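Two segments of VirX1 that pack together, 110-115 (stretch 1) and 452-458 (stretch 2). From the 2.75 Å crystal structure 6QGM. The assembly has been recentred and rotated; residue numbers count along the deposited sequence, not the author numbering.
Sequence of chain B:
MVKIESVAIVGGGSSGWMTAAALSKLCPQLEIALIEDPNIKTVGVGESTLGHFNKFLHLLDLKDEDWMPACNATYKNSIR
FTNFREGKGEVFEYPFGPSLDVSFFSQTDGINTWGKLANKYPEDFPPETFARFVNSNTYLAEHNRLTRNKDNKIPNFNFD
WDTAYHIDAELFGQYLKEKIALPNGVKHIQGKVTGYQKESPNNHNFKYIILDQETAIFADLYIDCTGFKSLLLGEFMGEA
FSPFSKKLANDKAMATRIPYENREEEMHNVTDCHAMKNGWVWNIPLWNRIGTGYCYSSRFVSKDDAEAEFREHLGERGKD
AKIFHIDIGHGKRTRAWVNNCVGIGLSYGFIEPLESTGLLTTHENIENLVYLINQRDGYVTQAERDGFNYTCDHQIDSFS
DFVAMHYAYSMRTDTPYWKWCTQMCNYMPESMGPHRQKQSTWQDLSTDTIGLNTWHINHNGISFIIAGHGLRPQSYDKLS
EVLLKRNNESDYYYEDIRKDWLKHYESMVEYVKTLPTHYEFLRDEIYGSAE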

# COMPACT_ATOMS: atom_id res chain seq x y z
N GLY B 110 5.98 -9.44 -22.29
CA GLY B 110 7.08 -9.00 -21.42
C GLY B 110 7.75 -10.19 -20.73
O GLY B 110 8.13 -11.13 -21.44
N ILE B 111 7.88 -10.15 -19.40
CA ILE B 111 8.56 -11.16 -18.53
C ILE B 111 7.94 -12.57 -18.68
O ILE B 111 8.65 -13.57 -18.38
CB ILE B 111 8.56 -10.70 -17.06
CG1 ILE B 111 9.38 -11.62 -16.16
CG2 ILE B 111 7.14 -10.54 -16.54
CD1 ILE B 111 9.73 -11.03 -14.80
N ASN B 112 6.67 -12.64 -19.10
CA ASN B 112 5.89 -13.90 -19.25
C ASN B 112 6.29 -14.66 -20.53
O ASN B 112 5.76 -15.78 -20.74
CB ASN B 112 4.38 -13.65 -19.22
CG ASN B 112 3.93 -12.94 -17.95
OD1 ASN B 112 4.57 -13.06 -16.90
ND2 ASN B 112 2.86 -12.18 -18.00
N THR B 113 7.17 -14.08 -21.36
CA THR B 113 7.62 -14.68 -22.65
C THR B 113 8.26 -16.04 -22.36
O THR B 113 7.84 -17.04 -23.00
CB THR B 113 8.55 -13.74 -23.43
OG1 THR B 113 7.87 -12.52 -23.74
CG2 THR B 113 9.08 -14.33 -24.72
N TRP B 114 9.23 -16.11 -21.44
CA TRP B 114 9.96 -17.38 -21.19
C TRP B 114 8.98 -18.51 -20.85
O TRP B 114 9.13 -19.61 -21.41
CB TRP B 114 11.04 -17.24 -20.11
CG TRP B 114 11.67 -18.58 -19.89
CD1 TRP B 114 12.62 -19.19 -20.66
CD2 TRP B 114 11.26 -19.54 -18.92
NE1 TRP B 114 12.88 -20.44 -20.19
CE2 TRP B 114 12.05 -20.69 -19.12
CE3 TRP B 114 10.32 -19.54 -17.89
CZ2 TRP B 114 11.94 -21.82 -18.31
CZ3 TRP B 114 10.19 -20.66 -17.10
CH2 TRP B 114 11.01 -21.78 -17.30
N GLY B 115 8.03 -18.24 -19.96
CA GLY B 115 6.99 -19.20 -19.53
C GLY B 115 6.18 -19.73 -20.71
O GLY B 115 5.94 -20.95 -20.73
N LEU B 452 -3.62 -13.48 -11.13
CA LEU B 452 -3.43 -12.70 -12.39
C LEU B 452 -2.62 -13.47 -13.45
O LEU B 452 -2.47 -12.92 -14.57
CB LEU B 452 -2.73 -11.38 -12.03
CG LEU B 452 -3.53 -10.42 -11.16
CD1 LEU B 452 -2.72 -9.20 -10.79
CD2 LEU B 452 -4.84 -10.02 -11.81
N ASN B 453 -2.09 -14.65 -13.12
CA ASN B 453 -1.36 -15.56 -14.06
C ASN B 453 -0.20 -14.80 -14.73
O ASN B 453 0.00 -14.96 -15.95
CB ASN B 453 -2.31 -16.20 -15.08
CG ASN B 453 -3.37 -17.07 -14.42
OD1 ASN B 453 -4.42 -17.36 -15.01
ND2 ASN B 453 -3.12 -17.53 -13.21
N THR B 454 0.59 -14.07 -13.94
CA THR B 454 1.64 -13.15 -14.46
C THR B 454 2.82 -13.12 -13.49
O THR B 454 2.60 -13.27 -12.27
CB THR B 454 1.09 -11.73 -14.65
OG1 THR B 454 2.03 -10.97 -15.42
CG2 THR B 454 0.85 -11.00 -13.36
N TRP B 455 4.02 -12.89 -14.03
CA TRP B 455 5.19 -12.41 -13.28
C TRP B 455 5.32 -10.90 -13.48
O TRP B 455 4.52 -10.32 -14.22
CB TRP B 455 6.46 -13.17 -13.67
CG TRP B 455 6.47 -14.60 -13.22
CD1 TRP B 455 5.55 -15.22 -12.42
CD2 TRP B 455 7.44 -15.60 -13.56
NE1 TRP B 455 5.88 -16.54 -12.26
CE2 TRP B 455 7.03 -16.80 -12.94
CE3 TRP B 455 8.60 -15.61 -14.33
CZ2 TRP B 455 7.75 -17.99 -13.06
CZ3 TRP B 455 9.29 -16.79 -14.47
CH2 TRP B 455 8.89 -17.96 -13.82
N HIS B 456 6.29 -10.30 -12.82
CA HIS B 456 6.53 -8.84 -12.78
C HIS B 456 8.02 -8.65 -12.45
O HIS B 456 8.57 -9.53 -11.72
CB HIS B 456 5.62 -8.19 -11.74
CG HIS B 456 5.36 -6.74 -11.99
ND1 HIS B 456 6.37 -5.80 -11.99
CD2 HIS B 456 4.21 -6.08 -12.25
CE1 HIS B 456 5.86 -4.62 -12.26
NE2 HIS B 456 4.52 -4.76 -12.40
N ILE B 457 8.65 -7.59 -12.99
CA ILE B 457 10.06 -7.25 -12.68
C ILE B 457 10.17 -6.91 -11.18
O ILE B 457 11.27 -7.00 -10.65
CB ILE B 457 10.60 -6.12 -13.58
CG1 ILE B 457 9.57 -5.00 -13.77
CG2 ILE B 457 11.08 -6.68 -14.91
CD1 ILE B 457 10.14 -3.73 -14.30
N ASN B 458 9.05 -6.58 -10.53
CA ASN B 458 8.96 -6.35 -9.05
C ASN B 458 9.31 -7.61 -8.25
O ASN B 458 9.38 -7.48 -7.01
CB ASN B 458 7.56 -5.94 -8.62
CG ASN B 458 7.19 -4.56 -9.11
OD1 ASN B 458 8.06 -3.78 -9.49
ND2 ASN B 458 5.90 -4.26 -9.09

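Although the residues that touch are at least 341 positions apart in sequence, these two segments bury 315 Å² between them, counting both sides. Stretch 2 begins at the edge of the contact. Leu-452 does not reach stretch 1, and Asn-453, the first residue after a helix to leave helical phi/psi, has a positive phi, a conformation that asparagine tolerates better than most residues with a side chain. Its side chain starts out sideways and its end leads away from stretch 1.

The polar center of the contact follows. The side chain of Asn-112 starts out sideways, but its amide end comes nearer to stretch 2 and meets two successive residues there. Its ND2 donates to OG1 of Thr-454 at 3.0 Å, and its OD1 accepts from the backbone N of Trp-455 at 2.9 Å; both bonds are nearly linear. An asparagine amide suits this place because it carries a donor and an acceptor side by side. Thr-454 is equally apt, for its hydroxyl can accept from Asn-112 ND2 while OG1 donates to the backbone O of Trp-455, 2.8 Å away, tying the acceptor to its own loop.

Trp-455 and Ile-111 make most of the apolar contact. Trp-455 is buried and points toward stretch 1. The branched side chain of Ile-111 suits this place: its CG2 lies 4.0 Å from CB of Trp-455, its CG1 sits at the edge of the indole, and its CD1 reaches on to the backbone of the next two residues. Farther along the ring, CH2 of Trp-455 comes within 4.4 Å of CZ3 of Trp-114, an oblique approach between two large apolar surfaces.

At His-456 the side chain turns away, leaving the backbone to make the contact: its O lies 3.6 Å from CD1 of Ile-111. The extended isoleucine, with both chi angles t, also brings CD1 to 4.0 Å from N of Ile-457. Beyond this, Asn-458 makes no contact with stretch 1, but its N donates to ND1 of His-456 at 3.1 Å.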